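Local coordinates for chitinase (Thermococcus chitonophagus, PDB 5XSW), which probably hydrolyses chitin as an endochitinase, here seen with bound sugar in a construct that lacks the N-terminal part of the protein, at residues A[35-41]-A[97-103]. Sequence-based numbering, arbitrary orientation.
Sequences IKNITFE and PHNFKIH
Thr39 and His103 join the polar sides of segments 35-41 and 97-103, which pair antiparallel in the two-sheet beta domain at the N-terminal end of this construct, away from the glycan pocket. Reciprocal backbone bonds tie Thr39 to Lys101, and Glu41 to His98, with a beta bulge between the two pairs. At the other end the N-H groups of Lys36 and Asn37 both reach the carbonyl of His103, each through a weak bond, in a classic bulge. The His103 side chain leaves the strand with CG beside its backbone N (chi1 -57°): CB and CG pass Asn37 OD1, and CD2 comes to 3.1 Å of that oxygen. At the tip, NE2 hydrogen-bonds Thr39 OG1 at 2.7 Å. ND1 bonds Glu108 OE2, so the ring, gripped at both nitrogens, is probably held in its rotation; histidine offers a nitrogen to each partner. Threonine suits its place because its short hydroxyl meets the ring edge and also binds a water held by the Asn99 carbonyl. Beyond it, Glu41 CB lies over one face of the His98 ring, 3.9 Å from the centroid, while its carboxylate takes a weak bond from Asn99 ND2. His98 ND1 bonds the Tyr96 carbonyl O; with an alanine here, that carbonyl is likely to be left without this mate and the Glu41 methylene without its aromatic cover. Across the sheet, Phe40 CB sits over the Phe100 ring, 3.7 Å from its centroid, the two rings slid apart with planes at 29°. Large apolar rings suit this face, which packs on strands 12-21 and 80-89, Phe100 touching Leu17 and Phe40 touching Ile86. The strand pair is thus amphipathic, apolar toward the second sheet and hydrogen-bonding through side chains on its other face.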
ATOM      1  N   ILE A  35      18.403  10.712   0.002  1.00 29.82           N
ATOM      2  CA  ILE A  35      19.206  11.649  -0.829  1.00 27.37           C
ATOM      3  C   ILE A  35      19.081  11.351  -2.295  1.00 22.43           C
ATOM      4  O   ILE A  35      19.440  10.266  -2.755  1.00 31.56           O
ATOM      5  CB  ILE A  35      20.683  11.596  -0.366  1.00 30.66           C
ATOM      6  CG1 ILE A  35      20.721  12.104   1.100  1.00 33.83           C
ATOM      7  CG2 ILE A  35      21.553  12.459  -1.309  1.00 27.67           C
ATOM      8  CD1 ILE A  35      22.093  12.234   1.670  1.00 48.96           C
ATOM      9  N   LYS A  36      18.516  12.298  -3.053  1.00 24.62           N
ATOM     10  CA  LYS A  36      18.467  12.196  -4.500  1.00 26.26           C
ATOM     11  C   LYS A  36      19.888  12.247  -5.132  1.00 35.53           C
ATOM     12  O   LYS A  36      20.268  11.393  -5.936  1.00 26.37           O
ATOM     13  CB  LYS A  36      17.623  13.335  -5.053  1.00 27.06           C
ATOM     14  CG  LYS A  36      17.315  13.233  -6.553  1.00 34.84           C
ATOM     15  CD  LYS A  36      16.766  14.577  -7.079  1.00 43.91           C
ATOM     16  CE  LYS A  36      16.181  14.470  -8.491  1.00 64.86           C
ATOM     17  NZ  LYS A  36      14.880  13.678  -8.564  1.00 71.84           N
ATOM     18  N   ASN A  37      20.649  13.288  -4.772  1.00 32.79           N
ATOM     19  CA  ASN A  37      22.043  13.381  -5.187  1.00 28.22           C
ATOM     20  C   ASN A  37      22.733  14.445  -4.323  1.00 31.37           C
ATOM     21  O   ASN A  37      22.101  15.057  -3.452  1.00 26.45           O
ATOM     22  CB  ASN A  37      22.173  13.667  -6.694  1.00 26.95           C
ATOM     23  CG  ASN A  37      21.355  14.837  -7.158  1.00 29.84           C
ATOM     24  OD1 ASN A  37      21.376  15.901  -6.541  1.00 33.75           O
ATOM     25  ND2 ASN A  37      20.652  14.664  -8.286  1.00 32.23           N
ATOM     26  N   ILE A  38      24.044  14.556  -4.487  1.00 29.79           N
ATOM     27  CA  ILE A  38      24.839  15.578  -3.784  1.00 28.39           C
ATOM     28  C   ILE A  38      25.535  16.344  -4.946  1.00 27.47           C
ATOM     29  O   ILE A  38      26.103  15.714  -5.829  1.00 30.93           O
ATOM     30  CB  ILE A  38      25.912  15.005  -2.849  1.00 32.32           C
ATOM     31  CG1 ILE A  38      25.342  14.040  -1.809  1.00 36.81           C
ATOM     32  CG2 ILE A  38      26.676  16.136  -2.070  1.00 27.30           C
ATOM     33  CD1 ILE A  38      25.413  12.599  -2.274  1.00 42.85           C
ATOM     34  N   THR A  39      25.469  17.665  -4.959  1.00 33.72           N
ATOM     35  CA  THR A  39      26.225  18.385  -5.992  1.00 28.30           C
ATOM     36  C   THR A  39      27.394  19.144  -5.353  1.00 35.87           C
ATOM     37  O   THR A  39      27.363  19.525  -4.175  1.00 30.55           O
ATOM     38  CB  THR A  39      25.369  19.388  -6.770  1.00 30.87           C
ATOM     39  OG1 THR A  39      24.649  20.243  -5.860  1.00 32.49           O
ATOM     40  CG2 THR A  39      24.382  18.694  -7.720  1.00 34.61           C
ATOM     41  N   PHE A  40      28.421  19.389  -6.147  1.00 32.26           N
ATOM     42  CA  PHE A  40      29.395  20.379  -5.702  1.00 32.34           C
ATOM     43  C   PHE A  40      30.027  20.992  -6.960  1.00 35.12           C
ATOM     44  O   PHE A  40      29.789  20.530  -8.070  1.00 34.91           O
ATOM     45  CB  PHE A  40      30.454  19.755  -4.778  1.00 29.29           C
ATOM     46  CG  PHE A  40      31.355  18.732  -5.482  1.00 34.35           C
ATOM     47  CD1 PHE A  40      32.535  19.131  -6.125  1.00 35.82           C
ATOM     48  CD2 PHE A  40      31.034  17.373  -5.472  1.00 37.18           C
ATOM     49  CE1 PHE A  40      33.383  18.176  -6.764  1.00 34.26           C
ATOM     50  CE2 PHE A  40      31.838  16.413  -6.095  1.00 32.21           C
ATOM     51  CZ  PHE A  40      33.050  16.816  -6.756  1.00 37.61           C
ATOM     52  N   GLU A  41      30.836  22.031  -6.758  1.00 37.31           N
ATOM     53  CA  GLU A  41      31.448  22.711  -7.889  1.00 39.57           C
ATOM     54  C   GLU A  41      32.965  22.618  -7.795  1.00 33.04           C
ATOM     55  O   GLU A  41      33.521  22.610  -6.706  1.00 32.25           O
ATOM     56  CB  GLU A  41      30.971  24.168  -7.954  1.00 45.69           C
ATOM     57  CG  GLU A  41      29.522  24.267  -8.418  1.00 40.91           C
ATOM     58  CD  GLU A  41      28.882  25.646  -8.154  1.00 55.15           C
ATOM     59  OE1 GLU A  41      27.953  26.010  -8.898  1.00 68.78           O
ATOM     60  OE2 GLU A  41      29.272  26.354  -7.201  1.00 59.17           O
ATOM     61  N   PRO A  97      36.736  21.554  -4.308  1.00 38.61           N
ATOM     62  CA  PRO A  97      35.291  21.216  -4.199  1.00 34.46           C
ATOM     63  C   PRO A  97      34.589  22.174  -3.255  1.00 28.54           C
ATOM     64  O   PRO A  97      34.998  22.297  -2.111  1.00 35.28           O
ATOM     65  CB  PRO A  97      35.311  19.785  -3.626  1.00 34.48           C
ATOM     66  CG  PRO A  97      36.572  19.179  -4.247  1.00 36.30           C
ATOM     67  CD  PRO A  97      37.592  20.351  -4.232  1.00 33.75           C
ATOM     68  N   HIS A  98      33.585  22.890  -3.742  1.00 31.63           N
ATOM     69  CA  HIS A  98      32.916  23.882  -2.904  1.00 43.55           C
ATOM     70  C   HIS A  98      31.417  23.914  -3.242  1.00 38.86           C
ATOM     71  O   HIS A  98      30.973  23.321  -4.236  1.00 35.26           O
ATOM     72  CB  HIS A  98      33.521  25.304  -3.113  1.00 31.66           C
ATOM     73  CG  HIS A  98      33.488  25.738  -4.539  1.00 33.77           C
ATOM     74  ND1 HIS A  98      34.413  25.296  -5.462  1.00 32.95           N
ATOM     75  CD2 HIS A  98      32.653  26.570  -5.209  1.00 31.99           C
ATOM     76  CE1 HIS A  98      34.128  25.806  -6.651  1.00 35.90           C
ATOM     77  NE2 HIS A  98      33.072  26.593  -6.521  1.00 33.24           N
ATOM     78  N   ASN A  99      30.668  24.678  -2.453  1.00 42.72           N
ATOM     79  CA  ASN A  99      29.232  24.776  -2.622  1.00 38.19           C
ATOM     80  C   ASN A  99      28.554  23.372  -2.674  1.00 35.74           C
ATOM     81  O   ASN A  99      27.795  23.067  -3.596  1.00 36.37           O
ATOM     82  CB  ASN A  99      28.885  25.533  -3.885  1.00 42.49           C
ATOM     83  CG  ASN A  99      27.466  26.018  -3.860  1.00 54.42           C
ATOM     84  OD1 ASN A  99      26.867  26.203  -2.771  1.00 56.69           O
ATOM     85  ND2 ASN A  99      26.891  26.202  -5.039  1.00 65.85           N
ATOM     86  N   PHE A 100      28.923  22.530  -1.725  1.00 32.62           N
ATOM     87  CA  PHE A 100      28.332  21.206  -1.563  1.00 39.25           C
ATOM     88  C   PHE A 100      26.859  21.395  -1.250  1.00 40.88           C
ATOM     89  O   PHE A 100      26.538  22.207  -0.395  1.00 38.93           O
ATOM     90  CB  PHE A 100      29.007  20.445  -0.425  1.00 31.66           C
ATOM     91  CG  PHE A 100      30.269  19.775  -0.835  1.00 42.83           C
ATOM     92  CD1 PHE A 100      30.246  18.501  -1.380  1.00 32.42           C
ATOM     93  CD2 PHE A 100      31.489  20.430  -0.704  1.00 37.04           C
ATOM     94  CE1 PHE A 100      31.413  17.870  -1.766  1.00 39.87           C
ATOM     95  CE2 PHE A 100      32.673  19.793  -1.086  1.00 35.33           C
ATOM     96  CZ  PHE A 100      32.635  18.525  -1.622  1.00 39.32           C
ATOM     97  N   LYS A 101      25.969  20.687  -1.947  1.00 34.92           N
ATOM     98  CA  LYS A 101      24.562  20.723  -1.541  1.00 36.95           C
ATOM     99  C   LYS A 101      24.001  19.303  -1.508  1.00 34.19           C
ATOM    100  O   LYS A 101      24.131  18.588  -2.491  1.00 32.10           O
ATOM    101  CB  LYS A 101      23.713  21.573  -2.483  1.00 35.47           C
ATOM    102  CG  LYS A 101      24.008  23.066  -2.455  1.00 53.17           C
ATOM    103  CD  LYS A 101      23.447  23.713  -3.735  1.00 61.93           C
ATOM    104  CE  LYS A 101      23.673  25.218  -3.801  1.00 61.98           C
ATOM    105  NZ  LYS A 101      23.105  25.754  -5.076  1.00 65.53           N
ATOM    106  N   ILE A 102      23.397  18.915  -0.383  1.00 34.11           N
ATOM    107  CA  ILE A 102      22.655  17.650  -0.345  1.00 32.68           C
ATOM    108  C   ILE A 102      21.248  17.893  -0.916  1.00 31.89           C
ATOM    109  O   ILE A 102      20.524  18.762  -0.445  1.00 35.25           O
ATOM    110  CB  ILE A 102      22.580  17.122   1.050  1.00 36.07           C
ATOM    111  CG1 ILE A 102      23.979  16.788   1.526  1.00 36.51           C
ATOM    112  CG2 ILE A 102      21.639  15.862   1.098  1.00 39.32           C
ATOM    113  CD1 ILE A 102      24.017  16.309   2.948  1.00 48.42           C
ATOM    114  N   HIS A 103      20.864  17.175  -1.958  1.00 29.97           N
ATOM    115  CA  HIS A 103      19.514  17.361  -2.467  1.00 26.98           C
ATOM    116  C   HIS A 103      18.619  16.168  -2.017  1.00 30.24           C
ATOM    117  O   HIS A 103      18.881  15.028  -2.413  1.00 25.65           O
ATOM    118  CB  HIS A 103      19.528  17.456  -3.973  1.00 29.88           C
ATOM    119  CG  HIS A 103      20.425  18.555  -4.484  1.00 37.66           C
ATOM    120  ND1 HIS A 103      20.004  19.864  -4.587  1.00 30.46           N
ATOM    121  CD2 HIS A 103      21.727  18.540  -4.872  1.00 36.09           C
ATOM    122  CE1 HIS A 103      20.994  20.608  -5.071  1.00 35.16           C
ATOM    123  NE2 HIS A 103      22.050  19.828  -5.258  1.00 33.40           N
TER
HETATM  124  O   HOH W   1      26.397  22.414  -5.544  1.00 36.64           O